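Local coordinates for protein sugar kinase, pfkB family (Thermotoga maritima, PDB 2AJR) that probably phosphorylates a sugar phosphate with ATP, as expected of a pfkB-family 1-phosphofructokinase, and binds a magnesium ion, at residues Pro21-Ile27 / Thr104-Ile110; Leu256-Lys260 / Ala294-Phe298. All blocks are in the same frame, centred on the assembly; numbering follows the deposited sequence.

Contact 1. Residues Pro21-Ile27 / Thr104-Ile110. With ACT (acetate ion), chain D.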
# COMPACT_ATOMS: atom_id res chain seq x y z
N PRO A 21 -12.52 -0.52 -9.81
CA PRO A 21 -11.18 -0.14 -10.26
C PRO A 21 -10.16 -0.19 -9.15
O PRO A 21 -10.53 -0.19 -7.98
CB PRO A 21 -11.34 1.32 -10.67
CG PRO A 21 -12.80 1.53 -10.83
CD PRO A 21 -13.44 0.63 -9.85
N ALA A 22 -8.88 -0.18 -9.52
CA ALA A 22 -7.83 -0.12 -8.51
C ALA A 22 -6.64 0.68 -9.00
O ALA A 22 -6.41 0.77 -10.19
CB ALA A 22 -7.41 -1.52 -8.11
N LEU A 23 -5.91 1.30 -8.07
CA LEU A 23 -4.54 1.71 -8.31
C LEU A 23 -3.63 0.55 -7.96
O LEU A 23 -3.67 0.03 -6.86
CB LEU A 23 -4.18 2.90 -7.42
CG LEU A 23 -4.80 4.20 -7.89
CD1 LEU A 23 -4.77 5.23 -6.78
CD2 LEU A 23 -4.05 4.69 -9.11
N ASP A 24 -2.83 0.11 -8.92
CA ASP A 24 -1.91 -0.99 -8.70
C ASP A 24 -0.59 -0.40 -8.27
O ASP A 24 0.01 0.39 -9.01
CB ASP A 24 -1.73 -1.80 -9.98
CG ASP A 24 -2.85 -2.78 -10.22
OD1 ASP A 24 -3.27 -3.46 -9.24
OD2 ASP A 24 -3.32 -2.87 -11.39
N ARG A 25 -0.13 -0.75 -7.08
CA ARG A 25 1.22 -0.45 -6.66
C ARG A 25 2.08 -1.69 -6.79
O ARG A 25 2.00 -2.61 -5.97
CB ARG A 25 1.26 0.05 -5.23
CG ARG A 25 2.71 0.36 -4.78
CD ARG A 25 2.80 1.57 -3.87
NE ARG A 25 2.64 2.83 -4.60
CZ ARG A 25 3.58 3.42 -5.34
NH1 ARG A 25 4.78 2.88 -5.49
NH2 ARG A 25 3.30 4.57 -5.93
N GLU A 26 2.93 -1.70 -7.82
CA GLU A 26 3.89 -2.78 -8.05
C GLU A 26 5.23 -2.44 -7.39
O GLU A 26 5.74 -1.32 -7.49
CB GLU A 26 4.08 -3.02 -9.55
CG GLU A 26 2.79 -3.25 -10.40
CD GLU A 26 2.83 -2.51 -11.78
OE1 GLU A 26 3.51 -3.03 -12.71
OE2 GLU A 26 2.17 -1.41 -11.91
N ILE A 27 5.80 -3.41 -6.71
CA ILE A 27 7.05 -3.24 -6.00
C ILE A 27 7.89 -4.44 -6.39
O ILE A 27 7.41 -5.57 -6.32
CB ILE A 27 6.82 -3.23 -4.48
CG1 ILE A 27 5.66 -2.30 -4.11
CG2 ILE A 27 8.10 -2.82 -3.74
CD1 ILE A 27 5.07 -2.59 -2.76
N THR A 104 -11.36 4.55 -3.78
CA THR A 104 -10.97 3.56 -4.76
C THR A 104 -9.81 2.75 -4.17
O THR A 104 -8.89 3.30 -3.59
CB THR A 104 -10.53 4.21 -6.06
OG1 THR A 104 -11.68 4.79 -6.70
CG2 THR A 104 -9.90 3.16 -7.00
N ARG A 105 -9.86 1.44 -4.32
CA ARG A 105 -8.88 0.59 -3.66
C ARG A 105 -7.47 0.75 -4.23
O ARG A 105 -7.30 1.03 -5.41
CB ARG A 105 -9.31 -0.87 -3.74
CG ARG A 105 -9.28 -1.49 -5.13
CD ARG A 105 -10.43 -2.41 -5.28
NE ARG A 105 -10.52 -3.08 -6.57
CZ ARG A 105 -10.16 -4.35 -6.79
NH1 ARG A 105 -9.66 -5.09 -5.83
NH2 ARG A 105 -10.29 -4.86 -8.01
N GLU A 106 -6.46 0.59 -3.40
CA GLU A 106 -5.11 0.47 -3.89
C GLU A 106 -4.70 -0.96 -3.62
O GLU A 106 -4.70 -1.39 -2.47
CB GLU A 106 -4.15 1.46 -3.21
CG GLU A 106 -2.70 1.39 -3.77
CD GLU A 106 -1.67 2.34 -3.08
OE1 GLU A 106 -1.76 2.54 -1.85
OE2 GLU A 106 -0.76 2.85 -3.77
N ASN A 107 -4.40 -1.72 -4.68
CA ASN A 107 -3.87 -3.07 -4.55
C ASN A 107 -2.36 -3.06 -4.59
O ASN A 107 -1.74 -2.16 -5.17
CB ASN A 107 -4.41 -3.99 -5.64
CG ASN A 107 -5.90 -4.22 -5.51
OD1 ASN A 107 -6.50 -3.92 -4.48
ND2 ASN A 107 -6.51 -4.72 -6.56
N ILE A 108 -1.76 -4.07 -3.97
CA ILE A 108 -0.31 -4.16 -3.86
C ILE A 108 0.19 -5.48 -4.44
O ILE A 108 -0.33 -6.54 -4.11
CB ILE A 108 0.13 -4.02 -2.38
CG1 ILE A 108 -0.17 -2.59 -1.89
CG2 ILE A 108 1.60 -4.35 -2.23
CD1 ILE A 108 -0.04 -2.39 -0.42
N GLU A 109 1.16 -5.40 -5.35
CA GLU A 109 1.76 -6.59 -5.95
C GLU A 109 3.27 -6.50 -5.76
O GLU A 109 3.91 -5.56 -6.22
CB GLU A 109 1.41 -6.69 -7.43
CG GLU A 109 -0.12 -6.72 -7.75
CD GLU A 109 -0.70 -5.33 -8.04
OE1 GLU A 109 0.08 -4.42 -8.37
OE2 GLU A 109 -1.93 -5.15 -7.94
N ILE A 110 3.82 -7.44 -5.01
CA ILE A 110 5.26 -7.55 -4.80
C ILE A 110 5.79 -8.66 -5.71
O ILE A 110 5.33 -9.80 -5.64
CB ILE A 110 5.57 -7.84 -3.32
CG1 ILE A 110 4.97 -6.74 -2.43
CG2 ILE A 110 7.09 -7.96 -3.10
CD1 ILE A 110 4.78 -7.11 -0.99
C ACT D . -5.99 -5.51 -11.16
O ACT D . -5.76 -5.25 -9.91
OXT ACT D . -5.23 -5.01 -12.06
CH3 ACT D . -7.16 -6.34 -11.61
O HOH W 1 -12.23 0.33 -6.26
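Glu109 turns its carboxylate back over the neighbouring strand to meet Asp24, with Glu109 OE2 2.5 Å from Asp24 OD1 and the two carboxylate planes 72° apart. From CB to CG its chain runs back alongside its own strand, and the bend at chi2 (93°) then turns the carboxylate across toward Asp24. Lys310 forms a salt bridge to Asp24 OD2. An acetate ion, probably from the crystallisation liquor, lies beside the same aspartate; Asn107 ND2 gives acetate O a weak hydrogen bond (3.5 Å), while Asn107 OD1 takes a hydrogen bond from Phe123 N. Asp24 belongs to an Asn-Pro-Ala-Leu-Asp sequence; as in related sugar kinases, the aspartate of this motif probably takes part in the sugar pocket, so the acetate may lie in or near that site.

Arg25 stands on the other face of the sheet, alongside Glu106. Its NE makes a weak, long salt bridge to Glu106 OE2 (3.5 Å), which lies at the edge of the guanidinium although the two planes are 87° apart. The stronger partner of Glu106 is Arg25 NH1 of the second subunit. Farther along this face Ile27 sends its CD1 to Ile108 CG2 (3.9 Å) and to Ile110 CG1 (4.2 Å).

The backbones run parallel, and their bonds alternate in direction: Arg25 N donates to Asn107 O (2.9 Å), Glu109 N to Arg25 O (3.0 Å) and Ile27 N to Glu109 O (2.9 Å). The two strands form the middle of a four-stranded sheet, consistent with the lid of ribokinase-like kinases: strand 46-51 pairs with 22-28, and 117-122 with 105-112. Leu23 rests on Met78 and Ile81 of helix 76-89, while Ile27 and Ile108 pack against Ile108 and Ile27 of the second subunit.

Contact 2. Residues Leu256-Lys260 / Ala294-Phe298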
# COMPACT_ATOMS: atom_id res chain seq x y z
N LEU A 256 -7.54 -26.08 -28.59
CA LEU A 256 -6.65 -25.85 -27.45
C LEU A 256 -5.44 -25.11 -27.92
O LEU A 256 -4.73 -25.59 -28.80
CB LEU A 256 -6.21 -27.16 -26.83
CG LEU A 256 -5.23 -27.09 -25.65
CD1 LEU A 256 -5.78 -26.21 -24.52
CD2 LEU A 256 -4.93 -28.53 -25.14
N ILE A 257 -5.21 -23.93 -27.34
CA ILE A 257 -4.05 -23.10 -27.64
C ILE A 257 -3.05 -23.29 -26.50
O ILE A 257 -3.41 -23.13 -25.32
CB ILE A 257 -4.45 -21.59 -27.72
CG1 ILE A 257 -5.60 -21.37 -28.70
CG2 ILE A 257 -3.27 -20.75 -28.12
CD1 ILE A 257 -6.19 -20.01 -28.65
N ARG A 258 -1.81 -23.64 -26.84
CA ARG A 258 -0.78 -23.86 -25.82
C ARG A 258 0.44 -22.99 -26.05
O ARG A 258 0.90 -22.87 -27.19
CB ARG A 258 -0.28 -25.28 -25.85
CG ARG A 258 -1.28 -26.34 -25.51
CD ARG A 258 -0.53 -27.62 -25.44
NE ARG A 258 -1.35 -28.75 -25.06
CZ ARG A 258 -1.48 -29.21 -23.82
NH1 ARG A 258 -0.89 -28.60 -22.80
NH2 ARG A 258 -2.23 -30.30 -23.61
N SER A 259 0.97 -22.42 -24.98
CA SER A 259 2.28 -21.78 -25.05
C SER A 259 3.34 -22.84 -25.35
O SER A 259 3.39 -23.86 -24.68
CB SER A 259 2.61 -21.10 -23.72
OG SER A 259 3.96 -20.69 -23.70
N LYS A 260 4.18 -22.61 -26.36
CA LYS A 260 5.26 -23.54 -26.70
C LYS A 260 6.27 -23.68 -25.56
O LYS A 260 6.97 -24.68 -25.49
CB LYS A 260 6.02 -23.09 -27.97
CG LYS A 260 5.30 -23.40 -29.31
CD LYS A 260 6.21 -23.27 -30.52
CE LYS A 260 5.41 -23.18 -31.82
NZ LYS A 260 6.26 -23.09 -33.07
N ALA A 294 -9.36 -15.58 -30.51
CA ALA A 294 -8.71 -16.19 -29.34
C ALA A 294 -7.19 -16.31 -29.53
O ALA A 294 -6.44 -16.11 -28.59
CB ALA A 294 -9.32 -17.53 -29.04
N LYS A 295 -6.76 -16.63 -30.75
CA LYS A 295 -5.33 -16.78 -31.06
C LYS A 295 -4.60 -15.46 -30.92
O LYS A 295 -3.48 -15.41 -30.41
CB LYS A 295 -5.12 -17.32 -32.48
CG LYS A 295 -5.32 -18.84 -32.60
CD LYS A 295 -5.50 -19.32 -34.05
CE LYS A 295 -4.19 -19.25 -34.85
NZ LYS A 295 -4.39 -19.67 -36.27
N PHE A 296 -5.23 -14.40 -31.40
CA PHE A 296 -4.65 -13.08 -31.30
C PHE A 296 -4.64 -12.65 -29.83
O PHE A 296 -3.69 -12.03 -29.35
CB PHE A 296 -5.42 -12.08 -32.16
CG PHE A 296 -4.75 -10.73 -32.26
CD1 PHE A 296 -3.77 -10.51 -33.21
CD2 PHE A 296 -5.10 -9.70 -31.42
CE1 PHE A 296 -3.15 -9.27 -33.32
CE2 PHE A 296 -4.50 -8.47 -31.52
CZ PHE A 296 -3.51 -8.25 -32.47
N GLY A 297 -5.70 -12.99 -29.10
CA GLY A 297 -5.78 -12.72 -27.68
C GLY A 297 -4.63 -13.40 -26.96
O GLY A 297 -3.97 -12.77 -26.13
N PHE A 298 -4.39 -14.66 -27.31
CA PHE A 298 -3.35 -15.46 -26.67
C PHE A 298 -1.99 -14.84 -26.93
O PHE A 298 -1.18 -14.74 -26.02
CB PHE A 298 -3.40 -16.93 -27.15
CG PHE A 298 -2.64 -17.89 -26.28
CD1 PHE A 298 -1.29 -18.11 -26.47
CD2 PHE A 298 -3.29 -18.56 -25.25
CE1 PHE A 298 -0.59 -18.99 -25.65
CE2 PHE A 298 -2.60 -19.45 -24.43
CZ PHE A 298 -1.25 -19.66 -24.63
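Phe298 lays one face of its ring against Ile257. The contact is a CH-pi interaction: Ile257 CG2 sits 3.6 Å from the centroid of the Phe298 ring, 16° off the ring normal, with its closest approach to Phe298 CG at 3.5 Å. The phenylalanine has CG anti to its own nitrogen (chi1 -164°), which carries the ring out from the helix toward the strand, where it and Ile257 slide past each other in opposite directions. An alanine at Phe298 would remove the whole ring, and Ile257 CG2 would probably be left without its aromatic floor, with a gap opened between strand and helix.

Purely aliphatic contacts use the other branch of the isoleucine. Its CD1 reaches Ala294 CB at 4.0 Å and the CG of Lys295 at 4.2 Å, so Ile257 spans about one helical turn, from Ala294 to Phe298. That turn is closed by the bond from Phe298 N to Ala294 O (2.8 Å).

In the fold this is a helix laid on the face of the large mixed sheet of the ribokinase-like domain, near the edge where its strands turn antiparallel. The axes of 256-259 and 294-298 run 9.8 Å apart and only 17° from parallel. Helix 290-304 ends at Ala304, one of the residues of the magnesium site.

Contacts with the strand backbone extend the ring's footprint: Phe298 CZ comes within 3.6 Å of Ser259 N, at an oblique angle. Polar groups look elsewhere. The two segments share no hydrogen bond; Ser259 OG bonds to Glu261 O, Lys295 NZ forms a salt bridge with Glu292, and the backbone of Ile257 bonds to Asp246 of strand 245-249, those of Leu256 and Arg258 to Glu328 and Thr326 of strand 325-329. Tyr275 of helix 271-286 touches both Ile257 and Phe298.

Overall arrangement
Both contacts are buried, yet they hold different elements: contact 1 joins two strands of the small four-stranded sheet, contact 2 sets a helix on the ten-stranded main sheet. Their centres lie 28 Å apart, on opposite sides of the middle of the chain, and their nearest atoms are about 18 Å apart. Contact 1 is held by a backbone ladder and rich in charge, with one face turned to Lys310 and the metal region and the other meeting the second subunit. Contact 2 relies on apolar side chains, and no other protein chain of the assembly touches it. The bound magnesium ion lies about 7 Å from the Glu26 side chain of contact 1.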